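Local coordinates for DUF3218 domain-containing protein (Pseudomonas aeruginosa, PDB 2IGS) that is of unknown function but belongs to a helix-rich family grouped with the lysozymes, which hints at, without establishing, an activity on glycans, at residues I6-Q10 against I53-I58; D62-L68 against V127-D131. All coordinates share one frame; numbering follows the deposited sequence. Where two conformers were deposited one is given.

Contact 1 of 2, residues I6-Q10 against I53-I58; sequences INIYQ and IPGGDI
Asn7 OD1 is gripped by two backbone N-H groups of its own segment, while Ile58 reaches it from across the contact with its gamma methyl, CG2. Gln10 N donates to Asn7 OD1 over 3.1 Å, coming from above the carbonyl plane and not along a lone pair; Tyr9 N adds a weaker, more bent bond to the same oxygen. The other end of the amide is engaged too, because Asn7 ND2 donates to Gln10 OE1 at 3.0 Å, close to its own amide plane and on a lone pair of the acceptor. Held at both ends, the amide has little freedom to rotate or flip. Its chi1 of 68° sets CG between the backbone N and the carbonyl carbon, folding the group back over the residues that follow. An oxygen accepting from the backbone N three residues on defines an Asx motif, placed here just ahead of helix 12-27, with residues 8-10 already helical in their backbone angles. No hydrogen bond crosses from here to 53-58, in the loop between helices 35-48 and 63-82; the contact is mainly apolar packing.

Gln10, steadied through OE1, runs across Ile58 at about a right angle. Its CG lies 3.6 Å from Ile58 CG2, and its CD and OE1 lie only slightly farther from that methyl. Tyr9 supplies its beta carbon to both isoleucines: CB sits 3.8 Å from Ile58 CG2 and 3.7 Å from Ile53 CD1. The tyrosine side chain also touches Leu69 of helix 63-82. Gly56, with positive phi, belongs to a turn in which its N bonds back to Ile53 O. At the far end of Gln10, NE2 comes within 3.5 Å of Gly56 O, but the angle is too poor for a hydrogen bond.

Contact 2 of 2, residues D62-L68 against V127-D131; sequences DQQYSTL and VYPTD
Tyr128 and Asp62 approach from opposite directions, and the hydroxyl lies against the carboxylate: Tyr128 OH donates to Asp62 OD2 at 2.7 Å, with OD1 also close. Ring and carboxylate planes are just 18° apart, and OD2 lies at the ring edge near its plane. That same oxygen takes the capping bond from Tyr65 N at 2.8 Å, since Asp62 is the N-cap of helix 63-82. The two donors divide the acceptor between them: the phenol uses the syn side and the amide the anti side, from opposite faces of the carboxylate plane. The aspartate reaches this position with CG anti to its N, chi1 175°.

Gln64 lies over one ring face, where its CB, 3.9 Å from the Tyr128 ring centroid, makes a CH-pi contact displaced toward the rim. From there the side chain runs extended, at roughly a right angle to the tyrosine, and its amide is tilted 41° to the ring, with Gln64 OE1 3.5 Å from Tyr128 CE2. The opposite face carries Val127 CG1, so the ring is sandwiched; Phe52 also meets it, with nearly parallel planes.

One helical turn on, Leu68 points its methyls at the beta turn 128-131. CD2 reaches the delta carbon of the Pro129 ring, Pro129 CD, at 3.8 Å, whereas CD1 slides past Thr130, 3.4 Å from its OG1. Within the turn, Asp131 OD2 accepts from Tyr128 N at 3.0 Å, the N-H approaching from above the carboxylate plane.

Two donors on opposite faces restrict the rotation of the Asp62 carboxylate and, with the helix N-terminus, would probably stabilise its charged form; through the shared oxygen the phenol holds the loop after helix 87-113 to the helix start.

Contacts 1 and 2 follow in series along the chain, with centres about 14 Å apart on the same side of the chain centre. They touch directly: Tyr65 OH of contact 2 is 2.7 Å from Tyr9 O of contact 1, a probable hydrogen bond, and Tyr65 CE2 lies 4.0 Å from Ile53 CD1. Tyr9 CE1 also packs 3.5 Å from Ser66 OG. The start of helix 63-82 therefore has the N-terminal segment 6-10 and the segment 127-131 as neighbours, one through Tyr65 and Ser66, the other through Asp62, Gln64 and Leu68. Contact 1 is at the surface, contact 2 partly buried; no active site is known to relate them to.

Contact 1 of 2, residues I6-Q10 against I53-I58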
loop_
_atom_site.group_PDB
_atom_site.type_symbol
_atom_site.label_atom_id
_atom_site.label_comp_id
_atom_site.label_asym_id
_atom_site.label_seq_id
_atom_site.Cartn_x
_atom_site.Cartn_y
_atom_site.Cartn_z
ATOM N N ILE F 6 -16.395 39.237 33.457
ATOM C CA ILE F 6 -16.736 37.938 32.930
ATOM C C ILE F 6 -18.151 37.633 33.369
ATOM O O ILE F 6 -18.694 38.283 34.265
ATOM C CB ILE F 6 -15.774 36.844 33.473
ATOM C CG1 ILE F 6 -15.792 36.796 35.012
ATOM C CG2 ILE F 6 -14.361 37.076 32.941
ATOM C CD1 ILE F 6 -15.211 35.546 35.614
ATOM N N ASN F 7 -18.749 36.628 32.749
ATOM C CA ASN F 7 -20.024 36.100 33.214
ATOM C C ASN F 7 -20.074 34.597 32.972
ATOM O O ASN F 7 -19.323 34.082 32.146
ATOM C CB ASN F 7 -21.176 36.832 32.527
ATOM C CG ASN F 7 -21.270 36.527 31.044
ATOM O OD1 ASN F 7 -21.702 35.468 30.661
ATOM N ND2 ASN F 7 -20.921 37.490 30.212
ATOM N N ILE F 8 -20.981 33.919 33.672
ATOM C CA ILE F 8 -21.086 32.478 33.646
ATOM C C ILE F 8 -21.463 31.866 32.291
ATOM O O ILE F 8 -21.090 30.744 32.021
ATOM C CB ILE F 8 -22.037 31.943 34.765
ATOM C CG1 ILE F 8 -21.713 30.457 35.039
ATOM C CG2 ILE F 8 -23.519 32.247 34.422
ATOM C CD1 ILE F 8 -22.437 29.796 36.214
ATOM N N TYR F 9 -22.191 32.592 31.443
ATOM C CA TYR F 9 -22.563 32.043 30.122
ATOM C C TYR F 9 -21.366 31.982 29.161
ATOM O O TYR F 9 -21.211 31.004 28.438
ATOM C CB TYR F 9 -23.662 32.854 29.439
ATOM C CG TYR F 9 -24.946 33.024 30.201
ATOM C CD1 TYR F 9 -25.950 32.059 30.127
ATOM C CD2 TYR F 9 -25.172 34.167 30.976
ATOM C CE1 TYR F 9 -27.151 32.217 30.818
ATOM C CE2 TYR F 9 -26.373 34.342 31.670
ATOM C CZ TYR F 9 -27.352 33.345 31.586
ATOM O OH TYR F 9 -28.540 33.486 32.244
ATOM N N GLN F 10 -20.538 33.028 29.176
ATOM C CA GLN F 10 -19.404 33.161 28.267
ATOM C C GLN F 10 -18.097 32.667 28.883
ATOM O O GLN F 10 -17.188 32.269 28.172
ATOM C CB GLN F 10 -19.247 34.630 27.817
ATOM C CG GLN F 10 -20.388 35.146 26.903
ATOM C CD GLN F 10 -20.180 36.570 26.460
ATOM O OE1 GLN F 10 -20.171 37.507 27.279
ATOM N NE2 GLN F 10 -20.005 36.758 25.149
ATOM N N ILE F 53 -23.988 30.274 22.906
ATOM C CA ILE F 53 -24.145 31.728 22.927
ATOM C C ILE F 53 -23.995 32.198 21.476
ATOM O O ILE F 53 -22.893 32.550 21.054
ATOM C CB ILE F 53 -23.090 32.406 23.851
ATOM C CG1 ILE F 53 -23.102 31.796 25.255
ATOM C CG2 ILE F 53 -23.285 33.906 23.918
ATOM C CD1 ILE F 53 -24.425 31.907 25.996
ATOM N N PRO F 54 -25.092 32.162 20.691
ATOM C CA PRO F 54 -25.002 32.498 19.261
ATOM C C PRO F 54 -24.635 33.962 18.976
ATOM O O PRO F 54 -25.347 34.876 19.382
ATOM C CB PRO F 54 -26.404 32.178 18.727
ATOM C CG PRO F 54 -27.286 32.166 19.908
ATOM C CD PRO F 54 -26.460 31.792 21.093
ATOM N N GLY F 55 -23.519 34.158 18.277
ATOM C CA GLY F 55 -23.037 35.492 17.897
ATOM C C GLY F 55 -22.542 36.298 19.083
ATOM O O GLY F 55 -22.517 37.528 19.039
ATOM N N GLY F 56 -22.160 35.599 20.147
ATOM C CA GLY F 56 -21.667 36.242 21.360
ATOM C C GLY F 56 -22.740 36.985 22.134
ATOM O O GLY F 56 -22.434 37.863 22.932
ATOM N N ASP F 57 -23.998 36.624 21.898
ATOM C CA ASP F 57 -25.158 37.336 22.439
ATOM C C ASP F 57 -25.813 36.488 23.538
ATOM O O ASP F 57 -26.557 35.547 23.239
ATOM C CB ASP F 57 -26.129 37.589 21.279
ATOM C CG ASP F 57 -27.303 38.462 21.651
ATOM O OD1 ASP F 57 -28.145 38.676 20.763
ATOM O OD2 ASP F 57 -27.411 38.935 22.799
ATOM N N ILE F 58 -25.530 36.812 24.804
ATOM C CA ILE F 58 -26.064 36.039 25.942
ATOM C C ILE F 58 -27.588 36.090 26.064
ATOM O O ILE F 58 -28.174 35.206 26.665
ATOM C CB ILE F 58 -25.385 36.378 27.332
ATOM C CG1 ILE F 58 -25.540 37.857 27.696
ATOM C CG2 ILE F 58 -23.903 35.960 27.330
ATOM C CD1 ILE F 58 -25.296 38.167 29.169
#

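Contact 2 of 2, residues D62-L68 against V127-D131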
loop_
_atom_site.group_PDB
_atom_site.type_symbol
_atom_site.label_atom_id
_atom_site.label_comp_id
_atom_site.label_asym_id
_atom_site.label_seq_id
_atom_site.Cartn_x
_atom_site.Cartn_y
_atom_site.Cartn_z
ATOM N N ASP F 62 -28.644 29.380 24.704
ATOM C CA ASP F 62 -29.360 28.093 24.683
ATOM C C ASP F 62 -29.978 27.819 26.055
ATOM O O ASP F 62 -29.262 27.858 27.069
ATOM C CB ASP F 62 -28.365 26.988 24.273
ATOM C CG ASP F 62 -28.956 25.573 24.326
ATOM O OD1 ASP F 62 -29.733 25.190 23.424
ATOM O OD2 ASP F 62 -28.613 24.824 25.253
ATOM N N GLN F 63 -31.286 27.548 26.059
ATOM C CA GLN F 63 -32.059 27.213 27.264
ATOM C C GLN F 63 -31.500 26.044 28.091
ATOM O O GLN F 63 -31.468 26.124 29.323
ATOM C CB GLN F 63 -33.536 26.957 26.904
ATOM C CG GLN F 63 -34.281 28.186 26.345
ATOM C CD GLN F 63 -35.681 27.880 25.813
ATOM O OE1 GLN F 63 -35.911 26.861 25.151
ATOM N NE2 GLN F 63 -36.616 28.781 26.085
ATOM N N GLN F 64 -31.062 24.970 27.429
ATOM C CA GLN F 64 -30.556 23.772 28.144
ATOM C C GLN F 64 -29.179 24.015 28.759
ATOM O O GLN F 64 -28.882 23.560 29.863
ATOM C CB GLN F 64 -30.544 22.517 27.262
ATOM C CG GLN F 64 -31.926 21.932 26.954
ATOM C CD GLN F 64 -31.836 20.602 26.214
ATOM O OE1 GLN F 64 -32.084 20.532 25.009
ATOM N NE2 GLN F 64 -31.468 19.537 26.936
ATOM N N TYR F 65 -28.344 24.727 28.018
ATOM C CA TYR F 65 -27.078 25.230 28.534
ATOM C C TYR F 65 -27.251 26.077 29.816
ATOM O O TYR F 65 -26.596 25.831 30.827
ATOM C CB TYR F 65 -26.372 26.015 27.434
ATOM C CG TYR F 65 -25.080 26.656 27.872
ATOM C CD1 TYR F 65 -24.064 25.890 28.432
ATOM C CD2 TYR F 65 -24.857 28.010 27.684
ATOM C CE1 TYR F 65 -22.875 26.463 28.823
ATOM C CE2 TYR F 65 -23.665 28.607 28.087
ATOM C CZ TYR F 65 -22.689 27.820 28.655
ATOM O OH TYR F 65 -21.495 28.356 29.041
ATOM N N SER F 66 -28.151 27.054 29.758
ATOM C CA SER F 66 -28.479 27.936 30.874
ATOM C C SER F 66 -29.021 27.191 32.080
ATOM O O SER F 66 -28.642 27.491 33.220
ATOM C CB SER F 66 -29.493 28.999 30.430
ATOM O OG SER F 66 -29.002 29.672 29.277
ATOM N N THR F 67 -29.897 26.216 31.828
ATOM C CA THR F 67 -30.414 25.346 32.888
ATOM C C THR F 67 -29.289 24.605 33.628
ATOM O O THR F 67 -29.259 24.575 34.842
ATOM C CB THR F 67 -31.488 24.409 32.344
ATOM O OG1 THR F 67 -32.608 25.207 31.928
ATOM C CG2 THR F 67 -31.966 23.381 33.418
ATOM N N LEU F 68 -28.349 24.052 32.886
ATOM C CA LEU F 68 -27.159 23.446 33.473
ATOM C C LEU F 68 -26.400 24.393 34.395
ATOM O O LEU F 68 -25.903 23.976 35.444
ATOM C CB LEU F 68 -26.221 22.994 32.350
ATOM C CG LEU F 68 -26.198 21.490 31.995
ATOM C CD1 LEU F 68 -27.423 20.651 32.498
ATOM C CD2 LEU F 68 -25.904 21.230 30.522
ATOM N N VAL F 127 -25.042 16.476 22.816
ATOM C CA VAL F 127 -24.744 17.906 22.690
ATOM C C VAL F 127 -24.331 18.538 24.047
ATOM O O VAL F 127 -23.484 19.448 24.094
ATOM C CB VAL F 127 -25.969 18.686 22.079
ATOM C CG1 VAL F 127 -25.709 20.159 22.042
ATOM C CG2 VAL F 127 -26.300 18.206 20.671
ATOM N N TYR F 128 -24.927 18.055 25.138
ATOM C CA TYR F 128 -24.691 18.581 26.499
ATOM C C TYR F 128 -23.768 17.698 27.338
ATOM O O TYR F 128 -23.752 16.480 27.152
ATOM C CB TYR F 128 -26.035 18.809 27.192
ATOM C CG TYR F 128 -26.860 19.780 26.385
ATOM C CD1 TYR F 128 -26.556 21.137 26.384
ATOM C CD2 TYR F 128 -27.879 19.330 25.564
ATOM C CE1 TYR F 128 -27.272 22.025 25.619
ATOM C CE2 TYR F 128 -28.609 20.211 24.777
ATOM C CZ TYR F 128 -28.285 21.561 24.804
ATOM O OH TYR F 128 -29.011 22.447 24.047
ATOM N N PRO F 129 -22.991 18.297 28.270
ATOM C CA PRO F 129 -22.015 17.455 28.969
ATOM C C PRO F 129 -22.676 16.438 29.881
ATOM O O PRO F 129 -22.096 15.399 30.168
ATOM C CB PRO F 129 -21.183 18.470 29.773
ATOM C CG PRO F 129 -22.082 19.634 29.955
ATOM C CD PRO F 129 -22.926 19.696 28.720
ATOM N N THR F 130 -23.895 16.739 30.319
ATOM C CA THR F 130 -24.648 15.882 31.208
ATOM C C THR F 130 -25.553 14.897 30.464
ATOM O O THR F 130 -26.360 14.208 31.086
ATOM C CB THR F 130 -25.542 16.719 32.120
ATOM O OG1 THR F 130 -26.305 17.617 31.309
ATOM C CG2 THR F 130 -24.694 17.528 33.111
ATOM N N ASP F 131 -25.448 14.834 29.140
ATOM C CA ASP F 131 -26.355 13.969 28.385
ATOM C C ASP F 131 -26.091 12.489 28.724
ATOM O O ASP F 131 -24.929 12.059 28.976
ATOM C CB ASP F 131 -26.233 14.211 26.869
ATOM C CG ASP F 131 -27.151 15.337 26.356
ATOM O OD1 ASP F 131 -28.118 15.723 27.039
ATOM O OD2 ASP F 131 -26.902 15.854 25.243
#